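Local coordinates for protein glycosyl hydrolase 25 (Streptococcus pneumoniae, PDB 4FF5) that probably hydrolyses glycosidic bonds as a family 25 glycosyl hydrolase, and serves the pneumococcus as a virulence factor that takes part in host-cell invasion, at residues G178-F190 with I196-Y209. Residues are numbered along the deposited sequence; the frame is centred on the assembly and turned at random.
Sequences GAKNIGIYVGVYF and IDTGKFTSVWIPSY. With EDO (1,2-ethanediol), chain G.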
loop_
_atom_site.group_PDB
_atom_site.type_symbol
_atom_site.label_atom_id
_atom_site.label_comp_id
_atom_site.label_asym_id
_atom_site.label_seq_id
_atom_site.Cartn_x
_atom_site.Cartn_y
_atom_site.Cartn_z
ATOM N N GLY A 178 5.592 11.581 -12.830
ATOM C CA GLY A 178 4.299 11.334 -13.473
ATOM C C GLY A 178 3.200 10.668 -12.655
ATOM O O GLY A 178 2.069 10.534 -13.134
ATOM N N ALA A 179 3.526 10.213 -11.447
ATOM C CA ALA A 179 2.507 9.653 -10.548
ATOM C C ALA A 179 1.440 10.706 -10.231
ATOM O O ALA A 179 1.771 11.838 -9.905
ATOM C CB ALA A 179 3.137 9.152 -9.263
ATOM N N LYS A 180 0.168 10.311 -10.315
ATOM C CA LYS A 180 -0.953 11.207 -10.037
ATOM C C LYS A 180 -1.601 10.875 -8.697
ATOM O O LYS A 180 -1.948 11.769 -7.936
ATOM C CB LYS A 180 -2.017 11.098 -11.141
ATOM C CG LYS A 180 -1.497 11.301 -12.561
ATOM C CD LYS A 180 -0.968 12.703 -12.761
ATOM C CE LYS A 180 -0.382 12.848 -14.155
ATOM N NZ LYS A 180 0.543 14.012 -14.115
ATOM N N ASN A 181 -1.817 9.583 -8.464
ATOM C CA ASN A 181 -2.443 9.094 -7.248
ATOM C C ASN A 181 -1.313 8.789 -6.298
ATOM O O ASN A 181 -0.602 7.792 -6.474
ATOM C CB ASN A 181 -3.291 7.852 -7.544
ATOM C CG ASN A 181 -4.401 8.129 -8.547
ATOM O OD1 ASN A 181 -4.803 9.281 -8.751
ATOM N ND2 ASN A 181 -4.902 7.081 -9.172
ATOM N N ILE A 182 -1.095 9.696 -5.338
ATOM C CA ILE A 182 -0.009 9.527 -4.367
ATOM C C ILE A 182 -0.570 9.663 -2.947
ATOM O O ILE A 182 -0.946 10.764 -2.510
ATOM C CB ILE A 182 1.151 10.523 -4.555
ATOM C CG1 ILE A 182 1.636 10.561 -6.008
ATOM C CG2 ILE A 182 2.336 10.123 -3.685
ATOM C CD1 ILE A 182 2.772 11.558 -6.185
ATOM N N GLY A 183 -0.612 8.534 -2.243
ATOM C CA GLY A 183 -1.194 8.510 -0.910
ATOM C C GLY A 183 -0.130 8.252 0.119
ATOM O O GLY A 183 0.986 7.827 -0.216
ATOM N N ILE A 184 -0.461 8.519 1.380
ATOM C CA ILE A 184 0.491 8.269 2.477
ATOM C C ILE A 184 -0.110 7.305 3.513
ATOM O O ILE A 184 -1.227 7.471 3.936
ATOM C CB ILE A 184 0.975 9.589 3.168
ATOM C CG1 ILE A 184 1.968 9.245 4.299
ATOM C CG2 ILE A 184 -0.227 10.401 3.691
ATOM C CD1 ILE A 184 2.704 10.441 4.882
ATOM N N TYR A 185 0.653 6.267 3.860
ATOM C CA TYR A 185 0.375 5.415 4.999
ATOM C C TYR A 185 1.237 5.876 6.189
ATOM O O TYR A 185 2.471 5.966 6.093
ATOM C CB TYR A 185 0.690 3.970 4.612
ATOM C CG TYR A 185 0.759 2.939 5.725
ATOM C CD1 TYR A 185 -0.292 2.066 5.948
ATOM C CD2 TYR A 185 1.903 2.819 6.529
ATOM C CE1 TYR A 185 -0.205 1.078 6.925
ATOM C CE2 TYR A 185 1.992 1.840 7.515
ATOM C CZ TYR A 185 0.946 0.985 7.713
ATOM O OH TYR A 185 1.058 0.013 8.697
ATOM N N VAL A 186 0.579 6.185 7.303
ATOM C CA VAL A 186 1.309 6.645 8.494
ATOM C C VAL A 186 0.461 6.411 9.752
ATOM O O VAL A 186 -0.758 6.600 9.721
ATOM C CB VAL A 186 1.771 8.129 8.319
ATOM C CG1 VAL A 186 0.604 9.099 8.136
ATOM C CG2 VAL A 186 2.690 8.572 9.461
ATOM N N GLY A 187 1.094 5.983 10.840
ATOM C CA GLY A 187 0.366 5.824 12.115
ATOM C C GLY A 187 0.056 7.195 12.705
ATOM O O GLY A 187 0.739 8.193 12.400
ATOM N N VAL A 188 -0.967 7.264 13.562
ATOM C CA VAL A 188 -1.399 8.555 14.103
ATOM C C VAL A 188 -0.305 9.189 14.990
ATOM O O VAL A 188 0.013 10.391 14.866
ATOM C CB VAL A 188 -2.726 8.424 14.883
ATOM C CG1 VAL A 188 -3.039 9.730 15.603
ATOM C CG2 VAL A 188 -3.861 8.047 13.925
ATOM N N TYR A 189 0.258 8.386 15.880
ATOM C CA TYR A 189 1.276 8.902 16.788
ATOM C C TYR A 189 2.523 9.384 16.048
ATOM O O TYR A 189 3.072 10.434 16.375
ATOM C CB TYR A 189 1.640 7.845 17.824
ATOM C CG TYR A 189 0.506 7.489 18.751
ATOM C CD1 TYR A 189 -0.079 8.451 19.570
ATOM C CD2 TYR A 189 0.025 6.187 18.804
ATOM C CE1 TYR A 189 -1.130 8.127 20.415
ATOM C CE2 TYR A 189 -1.024 5.849 19.646
ATOM C CZ TYR A 189 -1.590 6.822 20.454
ATOM O OH TYR A 189 -2.630 6.472 21.291
ATOM N N PHE A 190 2.959 8.625 15.044
ATOM C CA PHE A 190 4.113 9.029 14.246
ATOM C C PHE A 190 3.852 10.363 13.534
ATOM O O PHE A 190 4.677 11.280 13.579
ATOM C CB PHE A 190 4.488 7.942 13.218
ATOM C CG PHE A 190 5.831 8.169 12.578
ATOM C CD1 PHE A 190 6.976 7.599 13.125
ATOM C CD2 PHE A 190 5.959 8.989 11.470
ATOM C CE1 PHE A 190 8.224 7.824 12.561
ATOM C CE2 PHE A 190 7.213 9.223 10.896
ATOM C CZ PHE A 190 8.349 8.633 11.445
ATOM N N ILE A 196 4.032 15.177 10.440
ATOM C CA ILE A 196 3.940 14.708 9.060
ATOM C C ILE A 196 2.669 15.267 8.441
ATOM O O ILE A 196 1.552 14.895 8.826
ATOM C CB ILE A 196 3.896 13.170 8.942
ATOM C CG1 ILE A 196 5.078 12.492 9.665
ATOM C CG2 ILE A 196 3.850 12.774 7.469
ATOM C CD1 ILE A 196 6.453 12.759 9.078
ATOM N N ASP A 197 2.871 16.171 7.497
ATOM C CA ASP A 197 1.793 16.850 6.791
ATOM C C ASP A 197 1.248 15.929 5.720
ATOM O O ASP A 197 1.982 15.501 4.822
ATOM C CB ASP A 197 2.364 18.106 6.148
ATOM C CG ASP A 197 1.290 19.077 5.671
ATOM O OD1 ASP A 197 0.094 18.716 5.587
ATOM O OD2 ASP A 197 1.672 20.226 5.372
ATOM N N THR A 198 -0.038 15.620 5.800
ATOM C CA THR A 198 -0.649 14.749 4.792
ATOM C C THR A 198 -1.380 15.547 3.687
ATOM O O THR A 198 -1.900 14.957 2.736
ATOM C CB THR A 198 -1.609 13.724 5.428
ATOM O OG1 THR A 198 -2.786 14.392 5.913
ATOM C CG2 THR A 198 -0.925 12.976 6.585
ATOM N N GLY A 199 -1.406 16.871 3.831
ATOM C CA GLY A 199 -2.227 17.764 2.990
ATOM C C GLY A 199 -2.042 17.638 1.482
ATOM O O GLY A 199 -3.001 17.704 0.725
ATOM N N LYS A 200 -0.803 17.446 1.034
ATOM C CA LYS A 200 -0.523 17.352 -0.397
ATOM C C LYS A 200 -0.742 15.965 -1.019
ATOM O O LYS A 200 -0.713 15.816 -2.257
ATOM C CB LYS A 200 0.881 17.858 -0.695
ATOM C CG LYS A 200 1.097 19.300 -0.262
ATOM C CD LYS A 200 2.158 19.945 -1.119
ATOM C CE LYS A 200 3.417 20.225 -0.340
ATOM N NZ LYS A 200 4.205 21.206 -1.151
ATOM N N PHE A 201 -0.956 14.955 -0.170
ATOM C CA PHE A 201 -1.263 13.619 -0.661
ATOM C C PHE A 201 -2.716 13.556 -1.091
ATOM O O PHE A 201 -3.534 14.369 -0.651
ATOM C CB PHE A 201 -0.947 12.554 0.407
ATOM C CG PHE A 201 0.512 12.439 0.695
ATOM C CD1 PHE A 201 1.119 13.236 1.662
ATOM C CD2 PHE A 201 1.301 11.543 -0.028
ATOM C CE1 PHE A 201 2.492 13.155 1.901
ATOM C CE2 PHE A 201 2.662 11.457 0.218
ATOM C CZ PHE A 201 3.266 12.266 1.171
ATOM N N THR A 202 -3.034 12.589 -1.948
ATOM C CA THR A 202 -4.395 12.459 -2.500
ATOM C C THR A 202 -5.264 11.490 -1.692
ATOM O O THR A 202 -6.497 11.440 -1.857
ATOM C CB THR A 202 -4.389 12.084 -4.010
ATOM O OG1 THR A 202 -3.679 10.859 -4.209
ATOM C CG2 THR A 202 -3.740 13.168 -4.859
ATOM N N SER A 203 -4.621 10.737 -0.801
ATOM C CA SER A 203 -5.323 9.850 0.129
ATOM C C SER A 203 -4.455 9.534 1.352
ATOM O O SER A 203 -3.228 9.682 1.314
ATOM C CB SER A 203 -5.709 8.538 -0.562
ATOM O OG SER A 203 -6.522 7.724 0.283
ATOM N N VAL A 204 -5.104 9.082 2.424
ATOM C CA VAL A 204 -4.411 8.709 3.657
ATOM C C VAL A 204 -4.840 7.309 4.066
ATOM O O VAL A 204 -6.032 6.956 4.015
ATOM C CB VAL A 204 -4.635 9.737 4.799
ATOM C CG1 VAL A 204 -3.866 9.308 6.052
ATOM C CG2 VAL A 204 -4.176 11.133 4.354
ATOM N N TRP A 205 -3.859 6.516 4.485
ATOM C CA TRP A 205 -4.085 5.139 4.861
ATOM C C TRP A 205 -3.474 4.984 6.221
ATOM O O TRP A 205 -2.321 5.398 6.428
ATOM C CB TRP A 205 -3.379 4.310 3.799
ATOM C CG TRP A 205 -3.283 2.836 3.994
ATOM C CD1 TRP A 205 -4.038 2.001 4.832
ATOM C CD2 TRP A 205 -2.389 1.959 3.259
ATOM N NE1 TRP A 205 -3.649 0.684 4.663
ATOM C CE2 TRP A 205 -2.633 0.603 3.758
ATOM C CE3 TRP A 205 -1.390 2.166 2.305
ATOM C CZ2 TRP A 205 -1.940 -0.501 3.264
ATOM C CZ3 TRP A 205 -0.688 1.046 1.829
ATOM C CH2 TRP A 205 -0.954 -0.250 2.310
ATOM N N ILE A 206 -4.242 4.489 7.194
ATOM C CA ILE A 206 -3.739 4.471 8.585
ATOM C C ILE A 206 -3.858 3.096 9.239
ATOM O O ILE A 206 -4.936 2.481 9.223
ATOM C CB ILE A 206 -4.406 5.555 9.502
ATOM C CG1 ILE A 206 -4.258 6.961 8.913
ATOM C CG2 ILE A 206 -3.806 5.525 10.917
ATOM C CD1 ILE A 206 -5.019 8.065 9.655
ATOM N N PRO A 207 -2.751 2.614 9.849
ATOM C CA PRO A 207 -2.864 1.360 10.597
ATOM C C PRO A 207 -3.420 1.566 12.017
ATOM O O PRO A 207 -3.084 2.549 12.682
ATOM C CB PRO A 207 -1.420 0.873 10.672
ATOM C CG PRO A 207 -0.599 2.160 10.704
ATOM C CD PRO A 207 -1.359 3.134 9.825
ATOM N N SER A 208 -4.263 0.643 12.476
ATOM C CA SER A 208 -4.618 0.595 13.906
ATOM C C SER A 208 -5.118 -0.812 14.212
ATOM O O SER A 208 -6.160 -1.205 13.711
ATOM C CB SER A 208 -5.700 1.624 14.236
ATOM O OG SER A 208 -6.032 1.593 15.613
ATOM N N TYR A 209 -4.345 -1.570 14.998
ATOM C CA TYR A 209 -4.588 -3.006 15.150
ATOM C C TYR A 209 -5.335 -3.450 16.397
ATOM O O TYR A 209 -5.732 -4.614 16.475
ATOM C CB TYR A 209 -3.280 -3.807 15.117
ATOM C CG TYR A 209 -2.440 -3.707 13.855
ATOM C CD1 TYR A 209 -2.938 -3.124 12.685
ATOM C CD2 TYR A 209 -1.135 -4.211 13.844
ATOM C CE1 TYR A 209 -2.149 -3.025 11.544
ATOM C CE2 TYR A 209 -0.347 -4.140 12.702
ATOM C CZ TYR A 209 -0.863 -3.544 11.556
ATOM O OH TYR A 209 -0.067 -3.467 10.436
HETATM C C1 EDO G . 3.928 9.900 19.593
HETATM O O1 EDO G . 5.015 9.657 18.679
HETATM C C2 EDO G . 3.396 11.311 19.396
HETATM O O2 EDO G . 2.053 11.190 18.914
HETATM O O HOH W 1 -2.483 4.802 14.102
#
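Strands 182-186 and 203-207 are parallel neighbours in the TIM barrel of this family 25 glycosyl hydrolase, and helix 188-193 links them in a beta-alpha-beta unit. Thr-202 N bonds to Ile-182 O (2.8 Å). The ladder continues with Ile-184, whose N donates to Ser-203 O and whose O accepts from Trp-205 N. Val-186 N then donates to Trp-205 O (3.1 Å). On its other edge strand 182-186 pairs with strand 151-155.

One face of the pair carries Tyr-185 and Trp-205. Both have CG anti to the backbone N (chi1 167° and 173°), which brings the rings together as a T-shaped pair. The Tyr-185 edge points at the indole face, with planes at 73° and Tyr-185 CD1 3.4 Å from Trp-205 CD2. Pro-207 lies over one face of the tyrosine ring, its CD 4.0 Å from the ring centroid and offset toward the rim. The far ends of this group are tied elsewhere: Tyr-185 OH to Gln-230, and Trp-205 NE1 to Asn-247.

On the opposite face, Ile-184 packs on the loop that leads into strand 203-207. Its CB sits over the centre of the Phe-201 ring in a CH-pi contact, 3.7 Å from the centroid. Ile-184 CG2 touches the same ring and Thr-198 CG2. Its CG1 arm, anti to the backbone N, carries Ile-184 CD1 to within 3.7 Å of Ile-196 CG2. Helix 163-177 also touches Phe-201, through Val-167 and Arg-171.

Val-186 O is buried without a polar partner; Ile-206 CG2 lies 3.4 Å from it. One water accepts from Val-188 N and donates to Pro-207 O (2.7 Å).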